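Leucine aminopeptidase 2 (PDB 2XQ0) is a zinc-dependent aminopeptidase that preferentially cleaves di- and tripeptides and also has low epoxide hydrolase activity in vitro. Local coordinates at residues 37-42 and 169-174; 45-50 and 117-122; 341-346 and 468-473; 501-506 and 545-550; 27-32 and 53-58. One frame throughout, in Å; residues are numbered along the deposited sequence.

Contact 1: 37-42 and 169-174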
# COMPACT_ATOMS: atom_id res chain seq x y z
N LEU A 37 -18.82 1.28 18.61
CA LEU A 37 -17.98 2.46 18.72
C LEU A 37 -18.74 3.76 18.58
O LEU A 37 -19.82 3.82 18.00
CB LEU A 37 -16.86 2.43 17.66
CG LEU A 37 -15.99 1.16 17.61
CD1 LEU A 37 -15.11 1.18 16.36
CD2 LEU A 37 -15.15 0.99 18.88
N SER A 38 -18.13 4.82 19.11
CA SER A 38 -18.65 6.16 18.97
C SER A 38 -17.50 7.08 18.58
O SER A 38 -16.44 7.06 19.20
CB SER A 38 -19.28 6.61 20.30
OG SER A 38 -19.83 7.91 20.18
N VAL A 39 -17.72 7.90 17.56
CA VAL A 39 -16.72 8.83 17.07
C VAL A 39 -16.97 10.23 17.62
O VAL A 39 -18.04 10.79 17.41
CB VAL A 39 -16.80 8.93 15.54
CG1 VAL A 39 -15.95 10.09 15.04
CG2 VAL A 39 -16.41 7.60 14.89
N SER A 40 -15.98 10.80 18.29
CA SER A 40 -16.09 12.14 18.85
C SER A 40 -15.06 13.04 18.23
O SER A 40 -13.89 12.97 18.58
CB SER A 40 -15.88 12.12 20.37
OG SER A 40 -15.88 13.45 20.89
N PHE A 41 -15.51 13.90 17.30
CA PHE A 41 -14.67 14.92 16.67
C PHE A 41 -14.26 15.96 17.69
O PHE A 41 -13.17 16.53 17.62
CB PHE A 41 -15.39 15.57 15.48
CG PHE A 41 -15.68 14.61 14.36
CD1 PHE A 41 -14.71 14.29 13.43
CD2 PHE A 41 -16.93 14.00 14.26
CE1 PHE A 41 -14.97 13.38 12.40
CE2 PHE A 41 -17.20 13.09 13.25
CZ PHE A 41 -16.22 12.79 12.32
N GLU A 42 -15.14 16.21 18.64
CA GLU A 42 -14.85 17.14 19.73
C GLU A 42 -13.59 16.73 20.49
O GLU A 42 -12.72 17.56 20.76
CB GLU A 42 -16.03 17.20 20.70
CG GLU A 42 -15.86 18.24 21.80
CD GLU A 42 -16.72 17.95 23.00
OE1 GLU A 42 -16.67 18.73 23.98
OE2 GLU A 42 -17.46 16.94 22.98
N ALA A 169 -20.20 -4.38 13.24
CA ALA A 169 -19.78 -3.09 13.77
C ALA A 169 -20.92 -2.10 13.81
O ALA A 169 -21.64 -1.94 12.83
CB ALA A 169 -18.62 -2.52 12.95
N SER A 170 -21.09 -1.43 14.95
CA SER A 170 -21.99 -0.30 15.01
C SER A 170 -21.16 0.91 15.33
O SER A 170 -20.37 0.89 16.27
CB SER A 170 -23.05 -0.48 16.08
OG SER A 170 -23.76 -1.68 15.87
N ILE A 171 -21.32 1.96 14.53
CA ILE A 171 -20.50 3.14 14.70
C ILE A 171 -21.39 4.37 14.77
O ILE A 171 -22.11 4.69 13.83
CB ILE A 171 -19.47 3.29 13.58
CG1 ILE A 171 -18.66 2.00 13.47
CG2 ILE A 171 -18.56 4.47 13.87
CD1 ILE A 171 -17.72 1.96 12.31
N GLU A 172 -21.37 5.04 15.90
CA GLU A 172 -22.16 6.25 16.07
C GLU A 172 -21.29 7.45 15.69
O GLU A 172 -20.15 7.54 16.13
CB GLU A 172 -22.62 6.36 17.52
CG GLU A 172 -23.54 7.53 17.79
CD GLU A 172 -23.98 7.59 19.23
OE1 GLU A 172 -23.26 7.03 20.09
OE2 GLU A 172 -25.04 8.19 19.50
N SER A 173 -21.82 8.35 14.87
CA SER A 173 -21.10 9.55 14.46
C SER A 173 -22.09 10.63 14.05
O SER A 173 -23.16 10.32 13.54
CB SER A 173 -20.18 9.24 13.27
OG SER A 173 -19.42 10.37 12.89
N PRO A 174 -21.74 11.91 14.26
CA PRO A 174 -22.62 12.96 13.75
C PRO A 174 -22.46 13.19 12.26
O PRO A 174 -23.14 14.05 11.72
CB PRO A 174 -22.17 14.21 14.53
CG PRO A 174 -20.75 13.93 14.88
CD PRO A 174 -20.65 12.45 15.10
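Val39 and Ile171 meet through their CG2 methyls, each placed by its first torsion: in Val39 this branch lies beside the backbone N, with CG1 anti to that nitrogen (chi1 169°), while in Ile171 it is CG2 that is anti to N. The two methyls come to 3.9 Å, Val39 CG2 to Ile171 CG2, on the face of the sheet that also carries Leu37. Further on, the ring of Phe41 turns its CD2-CE2 edge to the second segment. Pro174 CD lies in the plane of the ring at this edge, and Pro174 CG is 3.9 Å from Phe41 CD2. Ser173 OG joins them near the ring plane, 3.5 Å from Phe41 CE2, and is itself hydrogen-bonded to Ser211 and to the carbonyl of Leu175. Val39 CG1 stands over one face of the same ring, toward its rim.

The backbones run parallel, with Leu37 beside Ile171 and Ser38 beside Glu172. Leu37 N donates to Ser170 O at 2.8 Å, Glu172 N to Leu37 O at 2.9 Å, and Val39 N to Glu172 O at 2.8 Å. On the other face the extended chain of Glu172 brings OE1 to 3.5 Å from Ser38 OG.

This is the parallel pairing in an otherwise antiparallel run of strands of the M1 N-terminal domain. Strand 28-40 is flanked on its other side by strand 45-56, whose Ile46 touches Leu37 and Val39. Strand 165-172 pairs onward with 193-199, and strands 177-179 and 209-211 of a second sheet pack on Ile171.

Contact 2: 45-50 and 117-122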
# COMPACT_ATOMS: atom_id res chain seq x y z
N ALA A 45 -11.45 11.32 19.59
CA ALA A 45 -11.33 9.97 20.12
C ALA A 45 -12.44 9.07 19.61
O ALA A 45 -13.56 9.51 19.33
CB ALA A 45 -11.33 9.99 21.65
N ILE A 46 -12.12 7.79 19.47
CA ILE A 46 -13.12 6.77 19.27
C ILE A 46 -13.18 5.94 20.55
O ILE A 46 -12.14 5.55 21.10
CB ILE A 46 -12.80 5.93 18.03
CG1 ILE A 46 -13.02 6.79 16.77
CG2 ILE A 46 -13.71 4.71 17.96
CD1 ILE A 46 -12.73 6.07 15.48
N SER A 47 -14.38 5.69 21.05
CA SER A 47 -14.53 5.02 22.33
C SER A 47 -15.63 3.99 22.16
O SER A 47 -16.37 4.02 21.19
CB SER A 47 -14.91 6.02 23.43
OG SER A 47 -16.13 6.70 23.10
N GLY A 48 -15.74 3.08 23.11
CA GLY A 48 -16.81 2.11 23.06
C GLY A 48 -16.26 0.80 23.54
O GLY A 48 -15.46 0.75 24.47
N SER A 49 -16.67 -0.28 22.89
CA SER A 49 -16.23 -1.57 23.37
C SER A 49 -16.08 -2.55 22.22
O SER A 49 -16.72 -2.40 21.18
CB SER A 49 -17.22 -2.11 24.40
OG SER A 49 -18.38 -2.60 23.77
N VAL A 50 -15.22 -3.54 22.41
CA VAL A 50 -15.06 -4.62 21.47
C VAL A 50 -15.46 -5.90 22.16
O VAL A 50 -15.11 -6.13 23.33
CB VAL A 50 -13.63 -4.73 20.89
CG1 VAL A 50 -12.56 -4.80 21.99
CG2 VAL A 50 -13.51 -5.96 19.96
N GLN A 117 -14.13 -2.46 27.30
CA GLN A 117 -14.45 -1.06 27.05
C GLN A 117 -13.17 -0.27 27.03
O GLN A 117 -12.30 -0.45 27.88
CB GLN A 117 -15.36 -0.50 28.14
CG GLN A 117 -16.74 -1.08 28.16
CD GLN A 117 -17.51 -0.66 29.39
OE1 GLN A 117 -17.61 0.54 29.68
NE2 GLN A 117 -18.03 -1.63 30.13
N PHE A 118 -13.07 0.64 26.08
CA PHE A 118 -11.84 1.38 25.91
C PHE A 118 -12.13 2.68 25.18
O PHE A 118 -13.23 2.87 24.65
CB PHE A 118 -10.85 0.55 25.09
CG PHE A 118 -11.27 0.37 23.66
CD1 PHE A 118 -12.18 -0.61 23.31
CD2 PHE A 118 -10.77 1.20 22.68
CE1 PHE A 118 -12.58 -0.76 22.00
CE2 PHE A 118 -11.17 1.06 21.38
CZ PHE A 118 -12.09 0.08 21.04
N ARG A 119 -11.13 3.55 25.15
CA ARG A 119 -11.13 4.69 24.24
C ARG A 119 -9.73 4.89 23.65
O ARG A 119 -8.73 4.53 24.27
CB ARG A 119 -11.62 5.95 24.96
CG ARG A 119 -10.77 6.34 26.15
CD ARG A 119 -11.39 7.52 26.94
NE ARG A 119 -11.46 8.71 26.10
CZ ARG A 119 -12.58 9.20 25.59
NH1 ARG A 119 -13.75 8.62 25.84
NH2 ARG A 119 -12.54 10.29 24.83
N THR A 120 -9.67 5.47 22.45
CA THR A 120 -8.40 5.88 21.89
C THR A 120 -7.84 7.11 22.63
O THR A 120 -8.56 7.81 23.33
CB THR A 120 -8.49 6.14 20.38
OG1 THR A 120 -9.43 7.21 20.09
CG2 THR A 120 -8.92 4.88 19.67
N THR A 121 -6.54 7.35 22.48
CA THR A 121 -5.94 8.49 23.16
C THR A 121 -5.31 9.45 22.15
O THR A 121 -5.30 9.19 20.94
CB THR A 121 -4.87 8.07 24.22
OG1 THR A 121 -3.68 7.61 23.56
CG2 THR A 121 -5.40 6.97 25.14
N ASP A 122 -4.82 10.58 22.66
CA ASP A 122 -4.14 11.56 21.82
C ASP A 122 -2.91 10.95 21.13
O ASP A 122 -2.48 11.44 20.09
CB ASP A 122 -3.70 12.77 22.66
CG ASP A 122 -4.88 13.49 23.30
OD1 ASP A 122 -6.04 13.17 22.96
OD2 ASP A 122 -4.64 14.40 24.13
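Phe118 reaches across to the neighbouring strand, its CD1-CE1 side running beside the backbone from Gly48 to Val50. Its CG sits between the backbone N and the carbonyl carbon (chi1 68°), and Val50 N lies at the ring edge, in plane, 3.9 Å from Phe118 CE1. Val50 CG1 touches the same ring carbon at 4.0 Å. Gly48, directly opposite Phe118, has phi/psi of 142/-141°, where a CB would collide with the carbonyl oxygen of Ser47.

On the other face Arg119, bent at chi3, lies against the facing strand: its CB is 3.6 Å from Ser47 CB, and its NH2 comes to 3.4 Å from Ala45 CB.

The strands are antiparallel, Gly48 and Phe118 exchanging two backbone hydrogen bonds. Beyond them Thr120 N donates to Ile46 O, but the return bond goes to a side chain: Ile46 N is held by Thr120 OG1 at 2.8 Å, so the hydroxyl stands in for a main-chain carbonyl near the end of the pairing.

Strand 45-56 continues the sheet to strand 28-40, where Leu37 touches both Ile46 and Phe118. Strand 111-120 passes it on to strand 74-81, and Phe155 and Pro156 from a loop cover Phe118.

Contact 3: 341-346 and 468-473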
# COMPACT_ATOMS: atom_id res chain seq x y z
N GLU A 341 0.59 -7.71 -23.60
CA GLU A 341 1.85 -8.02 -22.94
C GLU A 341 2.83 -6.85 -22.89
O GLU A 341 3.55 -6.69 -21.89
CB GLU A 341 2.52 -9.27 -23.53
CG GLU A 341 1.93 -10.57 -23.02
CD GLU A 341 2.10 -10.73 -21.52
OE1 GLU A 341 1.25 -11.39 -20.89
OE2 GLU A 341 3.08 -10.21 -20.96
N PRO A 342 2.88 -6.01 -23.94
CA PRO A 342 3.84 -4.90 -23.85
C PRO A 342 3.55 -3.97 -22.67
O PRO A 342 4.49 -3.42 -22.08
CB PRO A 342 3.65 -4.17 -25.18
CG PRO A 342 3.23 -5.24 -26.12
CD PRO A 342 2.31 -6.11 -25.30
N THR A 343 2.27 -3.79 -22.35
CA THR A 343 1.87 -2.98 -21.21
C THR A 343 2.26 -3.64 -19.89
O THR A 343 2.82 -2.99 -19.00
CB THR A 343 0.35 -2.69 -21.26
OG1 THR A 343 0.05 -1.98 -22.46
CG2 THR A 343 -0.09 -1.84 -20.07
N ARG A 344 2.00 -4.94 -19.75
CA ARG A 344 2.40 -5.65 -18.53
C ARG A 344 3.91 -5.53 -18.33
O ARG A 344 4.40 -5.25 -17.23
CB ARG A 344 2.00 -7.13 -18.58
CG ARG A 344 2.67 -7.95 -17.45
CD ARG A 344 1.95 -9.27 -17.18
NE ARG A 344 2.36 -10.33 -18.10
CZ ARG A 344 2.79 -11.53 -17.70
NH1 ARG A 344 2.86 -11.80 -16.40
NH2 ARG A 344 3.14 -12.45 -18.58
N HIS A 345 4.66 -5.75 -19.41
CA HIS A 345 6.11 -5.72 -19.34
C HIS A 345 6.64 -4.32 -19.05
O HIS A 345 7.62 -4.16 -18.34
CB HIS A 345 6.69 -6.27 -20.64
CG HIS A 345 6.61 -7.76 -20.75
ND1 HIS A 345 7.73 -8.56 -20.89
CD2 HIS A 345 5.56 -8.60 -20.67
CE1 HIS A 345 7.36 -9.83 -20.93
NE2 HIS A 345 6.04 -9.88 -20.79
N PHE A 346 6.00 -3.30 -19.62
CA PHE A 346 6.40 -1.92 -19.31
C PHE A 346 6.26 -1.67 -17.81
O PHE A 346 7.12 -1.09 -17.17
CB PHE A 346 5.54 -0.92 -20.10
CG PHE A 346 5.87 0.52 -19.82
CD1 PHE A 346 7.04 1.09 -20.32
CD2 PHE A 346 5.04 1.30 -19.04
CE1 PHE A 346 7.35 2.41 -20.05
CE2 PHE A 346 5.35 2.62 -18.78
CZ PHE A 346 6.50 3.18 -19.28
N THR A 468 10.57 -4.49 -24.21
CA THR A 468 10.87 -3.07 -23.92
C THR A 468 10.21 -2.13 -24.92
O THR A 468 10.50 -0.94 -24.91
CB THR A 468 12.37 -2.78 -23.95
OG1 THR A 468 12.86 -2.90 -25.29
CG2 THR A 468 13.12 -3.75 -23.03
N ALA A 469 9.33 -2.67 -25.76
CA ALA A 469 8.68 -1.88 -26.80
C ALA A 469 8.16 -0.50 -26.36
O ALA A 469 8.48 0.50 -26.99
CB ALA A 469 7.55 -2.68 -27.44
N LEU A 470 7.38 -0.44 -25.29
CA LEU A 470 6.75 0.84 -24.90
C LEU A 470 7.68 1.80 -24.15
O LEU A 470 7.26 2.89 -23.76
CB LEU A 470 5.47 0.60 -24.08
CG LEU A 470 4.39 -0.19 -24.82
CD1 LEU A 470 3.21 -0.46 -23.92
CD2 LEU A 470 3.96 0.54 -26.10
N ALA A 471 8.92 1.39 -23.94
CA ALA A 471 9.92 2.23 -23.28
C ALA A 471 11.00 2.72 -24.25
O ALA A 471 11.71 3.69 -23.96
CB ALA A 471 10.58 1.49 -22.13
N ASP A 472 11.11 2.06 -25.39
CA ASP A 472 12.17 2.35 -26.34
C ASP A 472 12.10 3.77 -26.91
O ASP A 472 13.10 4.46 -26.99
CB ASP A 472 12.15 1.32 -27.48
CG ASP A 472 12.59 -0.05 -27.03
OD1 ASP A 472 13.40 -0.13 -26.08
OD2 ASP A 472 12.13 -1.05 -27.63
N ASN A 473 10.92 4.16 -27.34
CA ASN A 473 10.65 5.53 -27.77
C ASN A 473 11.03 6.55 -26.69
O ASN A 473 11.63 7.59 -26.97
CB ASN A 473 9.16 5.63 -28.07
CG ASN A 473 8.32 4.71 -27.17
OD1 ASN A 473 8.16 4.97 -25.98
ND2 ASN A 473 7.82 3.62 -27.75
O HOH W 1 6.96 -2.64 -23.36
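The Phe346 ring meets the second segment with its CD1-CE1 side: Ala471 CB lies at the edge, in the ring plane, 4.0 Å from CE1. Leu470 O approaches the same Phe346 CE1 obliquely at 3.7 Å, and Leu470 CB is 4.1 Å from Phe346 CD1. A second flat group, the guanidinium of Arg344, receives the carboxylate of Glu341 at its edge. There Arg344 NE forms a salt bridge to the syn lone pair of Glu341 OE2 at 3.0 Å, within the first helix.

CG of Phe346 is anti to the backbone N (chi1 179°), and the ring beyond it meets Leu470 and Ala471. In return Leu470 reaches back by one methyl: its CD1 is 3.7 Å from Pro342 O and 3.9 Å from Pro342 CB, and it also touches Thr343. An alanine in place of Phe346 would probably open a gap beside Ala471 and the Leu470 backbone, leaving the packing of Leu470 CD1 on Pro342 and Thr343 and the water bridge.

No direct hydrogen bond crosses. A water bridges the backbones instead, donating to Pro342 O and accepting from Leu470 N.

The short helical segments approach to 9.2 Å, at 68°, and join helix 341-360 of the M1 peptidase domain to the beginning of helix 469-484. Helix 508-519 completes the cluster: Asn509 and Leu513 touch Phe346, Leu513 also touches Ala471, and Gln510 donates to Leu470 O. On its far flank Arg344 packs on helix 321-339 and forms a salt bridge with Glu401.

Contact 4: 501-506 and 545-550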
# COMPACT_ATOMS: atom_id res chain seq x y z
N ILE A 501 4.95 17.32 -30.94
CA ILE A 501 4.64 16.09 -31.66
C ILE A 501 5.32 14.85 -31.06
O ILE A 501 4.77 13.75 -31.13
CB ILE A 501 5.06 16.19 -33.14
CG1 ILE A 501 4.48 17.46 -33.79
CG2 ILE A 501 4.64 14.94 -33.90
CD1 ILE A 501 5.16 18.75 -33.36
N ASP A 502 6.52 15.02 -30.51
CA ASP A 502 7.30 13.84 -30.15
C ASP A 502 6.81 13.13 -28.88
O ASP A 502 7.16 11.98 -28.65
CB ASP A 502 8.82 14.08 -30.14
CG ASP A 502 9.21 15.38 -29.48
OD1 ASP A 502 10.21 16.02 -29.91
OD2 ASP A 502 8.51 15.76 -28.53
N ILE A 503 5.98 13.81 -28.09
CA ILE A 503 5.39 13.16 -26.93
C ILE A 503 3.88 13.00 -27.05
O ILE A 503 3.23 12.51 -26.13
CB ILE A 503 5.74 13.88 -25.62
CG1 ILE A 503 5.07 15.26 -25.57
CG2 ILE A 503 7.26 13.99 -25.47
CD1 ILE A 503 5.31 15.99 -24.25
N LYS A 504 3.33 13.42 -28.18
CA LYS A 504 1.91 13.28 -28.46
C LYS A 504 1.38 11.87 -28.17
O LYS A 504 0.23 11.71 -27.79
CB LYS A 504 1.60 13.66 -29.92
CG LYS A 504 0.21 13.23 -30.39
CD LYS A 504 0.02 13.45 -31.89
CE LYS A 504 -0.15 14.93 -32.23
NZ LYS A 504 -0.36 15.15 -33.69
N ASP A 505 2.22 10.86 -28.36
CA ASP A 505 1.82 9.47 -28.13
C ASP A 505 2.28 8.90 -26.77
O ASP A 505 2.08 7.72 -26.49
CB ASP A 505 2.30 8.57 -29.28
CG ASP A 505 1.54 8.82 -30.57
OD1 ASP A 505 2.05 9.55 -31.45
OD2 ASP A 505 0.42 8.27 -30.72
N PHE A 506 2.88 9.73 -25.94
CA PHE A 506 3.33 9.28 -24.62
C PHE A 506 2.17 9.31 -23.63
O PHE A 506 1.61 10.37 -23.37
CB PHE A 506 4.44 10.19 -24.08
CG PHE A 506 5.81 9.98 -24.71
CD1 PHE A 506 5.95 9.34 -25.93
CD2 PHE A 506 6.94 10.44 -24.07
CE1 PHE A 506 7.22 9.16 -26.49
CE2 PHE A 506 8.19 10.28 -24.62
CZ PHE A 506 8.34 9.65 -25.83
N ASP A 545 8.75 24.43 -22.43
CA ASP A 545 7.98 25.20 -23.41
C ASP A 545 7.36 24.31 -24.49
O ASP A 545 6.14 24.28 -24.66
CB ASP A 545 8.86 26.27 -24.05
CG ASP A 545 8.17 26.96 -25.21
OD1 ASP A 545 6.94 27.14 -25.15
OD2 ASP A 545 8.87 27.31 -26.19
N ILE A 546 8.21 23.60 -25.22
CA ILE A 546 7.77 22.76 -26.33
C ILE A 546 6.74 21.73 -25.89
O ILE A 546 5.82 21.39 -26.64
CB ILE A 546 8.97 22.04 -26.98
CG1 ILE A 546 9.87 23.04 -27.72
CG2 ILE A 546 8.50 20.93 -27.92
CD1 ILE A 546 11.30 22.56 -27.89
N TYR A 547 6.91 21.23 -24.67
CA TYR A 547 6.07 20.15 -24.15
C TYR A 547 5.04 20.66 -23.14
O TYR A 547 4.53 19.89 -22.34
CB TYR A 547 6.95 19.08 -23.48
CG TYR A 547 7.91 18.39 -24.42
CD1 TYR A 547 9.21 18.07 -24.03
CD2 TYR A 547 7.53 18.07 -25.72
CE1 TYR A 547 10.09 17.42 -24.90
CE2 TYR A 547 8.39 17.44 -26.59
CZ TYR A 547 9.67 17.12 -26.19
OH TYR A 547 10.52 16.48 -27.09
N GLN A 548 4.73 21.96 -23.18
CA GLN A 548 3.91 22.56 -22.12
C GLN A 548 2.56 21.89 -22.00
O GLN A 548 2.07 21.65 -20.90
CB GLN A 548 3.72 24.07 -22.35
CG GLN A 548 3.06 24.42 -23.67
CD GLN A 548 3.05 25.91 -23.95
OE1 GLN A 548 3.62 26.37 -24.94
NE2 GLN A 548 2.42 26.68 -23.07
N ASP A 549 1.95 21.58 -23.14
CA ASP A 549 0.60 21.04 -23.14
C ASP A 549 0.51 19.78 -22.29
O ASP A 549 -0.24 19.72 -21.32
CB ASP A 549 0.12 20.75 -24.57
CG ASP A 549 -0.19 22.03 -25.35
OD1 ASP A 549 -0.17 21.98 -26.60
OD2 ASP A 549 -0.46 23.08 -24.71
N ASN A 550 1.33 18.79 -22.65
CA ASN A 550 1.26 17.49 -22.01
C ASN A 550 2.03 17.33 -20.68
O ASN A 550 1.71 16.45 -19.88
CB ASN A 550 1.63 16.41 -23.02
CG ASN A 550 0.48 16.10 -23.97
OD1 ASN A 550 0.69 15.63 -25.09
ND2 ASN A 550 -0.73 16.37 -23.52
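Asp502 comes first, its side chain crossing that of Tyr547 at about a right angle, with the carboxylate and ring planes 63° apart. Its CG lies between the backbone N and the carbonyl carbon (chi1 44°), at the edge of the ring. Tyr547 OH donates to Asp502 OD2, although that oxygen crowds the ring in the model and its position is doubtful.

Ile503 follows and covers the ring. Its CG2 methyl stands over one face, 4.1 Å from the centroid and 21° off the ring normal, a CH-pi contact. Its CD1 lies near the CB end of the tyrosine, 3.4 Å from Tyr547 CD2, and touches Asn550 CB at 3.9 Å. Ile503 also begins a type I turn closed by Phe506 N donating to Ile503 O. Lys504 passes Asn550 more loosely.

Tyr547 is where the chain leaves the helix that ends in Ile546. A phenylalanine in its place would probably keep the cover by Ile503 but leave the Asp502 carboxylate without its hydroxyl mate.

The phenol oxygen is also hydrogen-bonded to Trp481 NE1. It would thus accept from the indole and, if Asp502 is placed correctly, donate to its carboxylate, two bonds that probably help orient the ring.

Contact 5: 27-32 and 53-58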
# COMPACT_ATOMS: atom_id res chain seq x y z
N ASP A 27 -3.34 -19.67 21.43
CA ASP A 27 -4.04 -20.34 22.52
C ASP A 27 -5.55 -20.22 22.42
O ASP A 27 -6.28 -20.79 23.23
CB ASP A 27 -3.61 -19.76 23.87
CG ASP A 27 -2.18 -20.09 24.22
OD1 ASP A 27 -1.61 -21.00 23.59
OD2 ASP A 27 -1.61 -19.44 25.13
N PHE A 28 -6.02 -19.46 21.44
CA PHE A 28 -7.45 -19.20 21.30
C PHE A 28 -7.86 -19.19 19.85
O PHE A 28 -7.05 -18.95 18.96
CB PHE A 28 -7.80 -17.83 21.90
CG PHE A 28 -7.41 -17.68 23.34
CD1 PHE A 28 -8.28 -18.05 24.35
CD2 PHE A 28 -6.17 -17.17 23.68
CE1 PHE A 28 -7.92 -17.91 25.67
CE2 PHE A 28 -5.80 -17.03 25.01
CZ PHE A 28 -6.68 -17.39 26.01
N ALA A 29 -9.14 -19.47 19.61
CA ALA A 29 -9.73 -19.27 18.30
C ALA A 29 -10.66 -18.07 18.40
O ALA A 29 -11.45 -17.99 19.34
CB ALA A 29 -10.50 -20.49 17.88
N VAL A 30 -10.56 -17.15 17.45
CA VAL A 30 -11.46 -16.00 17.45
C VAL A 30 -12.59 -16.29 16.48
O VAL A 30 -12.41 -16.26 15.26
CB VAL A 30 -10.76 -14.68 17.07
CG1 VAL A 30 -11.76 -13.54 17.04
CG2 VAL A 30 -9.66 -14.37 18.06
N LEU A 31 -13.76 -16.56 17.03
CA LEU A 31 -14.92 -16.97 16.25
C LEU A 31 -15.71 -15.78 15.70
O LEU A 31 -16.37 -15.91 14.68
CB LEU A 31 -15.83 -17.84 17.11
CG LEU A 31 -15.05 -18.98 17.77
CD1 LEU A 31 -15.95 -19.83 18.64
CD2 LEU A 31 -14.34 -19.81 16.70
N HIS A 32 -15.65 -14.64 16.38
CA HIS A 32 -16.36 -13.44 15.93
C HIS A 32 -15.89 -12.23 16.73
O HIS A 32 -15.55 -12.36 17.91
CB HIS A 32 -17.87 -13.61 16.09
CG HIS A 32 -18.65 -12.46 15.51
ND1 HIS A 32 -18.85 -12.31 14.16
CD2 HIS A 32 -19.25 -11.40 16.10
CE1 HIS A 32 -19.54 -11.20 13.94
NE2 HIS A 32 -19.79 -10.63 15.10
N GLN A 53 -16.06 -13.33 20.57
CA GLN A 53 -16.48 -14.68 20.91
C GLN A 53 -15.22 -15.52 20.71
O GLN A 53 -14.67 -15.56 19.61
CB GLN A 53 -17.58 -15.18 19.99
CG GLN A 53 -18.78 -14.26 19.85
CD GLN A 53 -19.53 -14.12 21.14
OE1 GLN A 53 -19.55 -15.04 21.97
NE2 GLN A 53 -20.17 -12.97 21.34
N LEU A 54 -14.75 -16.14 21.78
CA LEU A 54 -13.48 -16.88 21.74
C LEU A 54 -13.64 -18.34 22.12
O LEU A 54 -14.61 -18.73 22.77
CB LEU A 54 -12.46 -16.23 22.68
CG LEU A 54 -12.09 -14.77 22.46
CD1 LEU A 54 -11.03 -14.35 23.48
CD2 LEU A 54 -11.60 -14.55 21.03
N LYS A 55 -12.66 -19.15 21.71
CA LYS A 55 -12.59 -20.54 22.13
C LYS A 55 -11.17 -20.89 22.57
O LYS A 55 -10.22 -20.72 21.81
CB LYS A 55 -13.06 -21.48 21.03
CG LYS A 55 -13.05 -22.96 21.41
CD LYS A 55 -13.81 -23.81 20.39
CE LYS A 55 -13.24 -23.65 18.98
NZ LYS A 55 -14.05 -24.34 17.93
N LYS A 56 -11.04 -21.36 23.81
CA LYS A 56 -9.76 -21.83 24.32
C LYS A 56 -9.33 -23.04 23.51
O LYS A 56 -10.11 -23.97 23.30
CB LYS A 56 -9.88 -22.23 25.79
CG LYS A 56 -10.44 -21.16 26.72
CD LYS A 56 -10.45 -21.64 28.17
CE LYS A 56 -11.25 -20.71 29.07
NZ LYS A 56 -11.05 -21.05 30.51
N LEU A 57 -8.08 -23.03 23.06
CA LEU A 57 -7.51 -24.18 22.36
C LEU A 57 -6.67 -25.00 23.35
O LEU A 57 -6.09 -24.45 24.30
CB LEU A 57 -6.68 -23.72 21.16
CG LEU A 57 -7.36 -22.80 20.13
CD1 LEU A 57 -6.40 -22.44 19.02
CD2 LEU A 57 -8.61 -23.44 19.55
N HIS A 58 -6.63 -26.31 23.16
CA HIS A 58 -5.84 -27.17 24.04
C HIS A 58 -4.94 -28.09 23.21
O HIS A 58 -3.79 -28.32 23.56
CB HIS A 58 -6.74 -28.00 24.96
CG HIS A 58 -7.47 -27.19 25.99
ND1 HIS A 58 -8.83 -26.97 25.93
CD2 HIS A 58 -7.03 -26.57 27.11
CE1 HIS A 58 -9.20 -26.24 26.97
NE2 HIS A 58 -8.13 -25.98 27.70
O HOH W 2 -18.44 -11.18 19.40
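Val30 and Leu54 lie side by side and point the same way, the valine CG2 meeting Leu54 CD2 at 3.6 Å. Phe28 is on the same face, its CD1 4.1 Å from Lys56 CA. On the opposite face Leu57 reaches back over the first strand: its CD1 is 3.6 Å from Phe28 O, and its CD2 is 3.9 Å from Ala29 CB. Leu31 crosses Lys55 obliquely, CD1 against Lys55 CB at 4.1 Å.

His32 and Gln53 meet by their aliphatic parts, His32 CB to Gln53 CG at 3.9 Å, and their polar ends then separate. CG of His32 is anti to the backbone N (chi1 -174°); the two ring nitrogens are hydrogen-bonded to Thr166 and Thr168, whereas Gln53 OE1 is bonded to Thr113. A water accepts from Gln53 NE2 and donates weakly to His32 O.

Ala29 and Lys55 exchange two backbone bonds, and Leu57 N donates to Asp27 O from above the carbonyl plane, 43° out of it. At the other end Gln53 O receives Leu31 N at 2.9 Å and, weakly, His32 N at 3.5 Å, while Gln53 N returns a bond to His32 O.

Two residues, Leu31 and His32, thus face the single Gln53: a classic beta bulge, set in the antiparallel hairpin of strands 28-40 and 45-56 in the M1 N-terminal domain.

Contacts 1, 2 and 5 belong to one mixed sheet of the M1 N-terminal domain and follow its order: strand 111-120, then 45-56, 28-40 and 165-172. Contact 5 joins the two central strands far from their connecting turn; contacts 1 and 2 bind their outer neighbours near that turn, with centres about 10 Å apart. Along the chain contact 5 crosses both, and contact 2 falls between the two segments of contact 1. Contacts 3 and 4 follow in series, all helix and loop, with centres about 19 Å apart, touching through Asn473 and Phe506. Contact 3 joins helix 341-360 to helix 469-484, and contact 4 continues into the C-terminal helices. About 50 Å separates the centres of contacts 2 and 3, on opposite sides of the chain's centre.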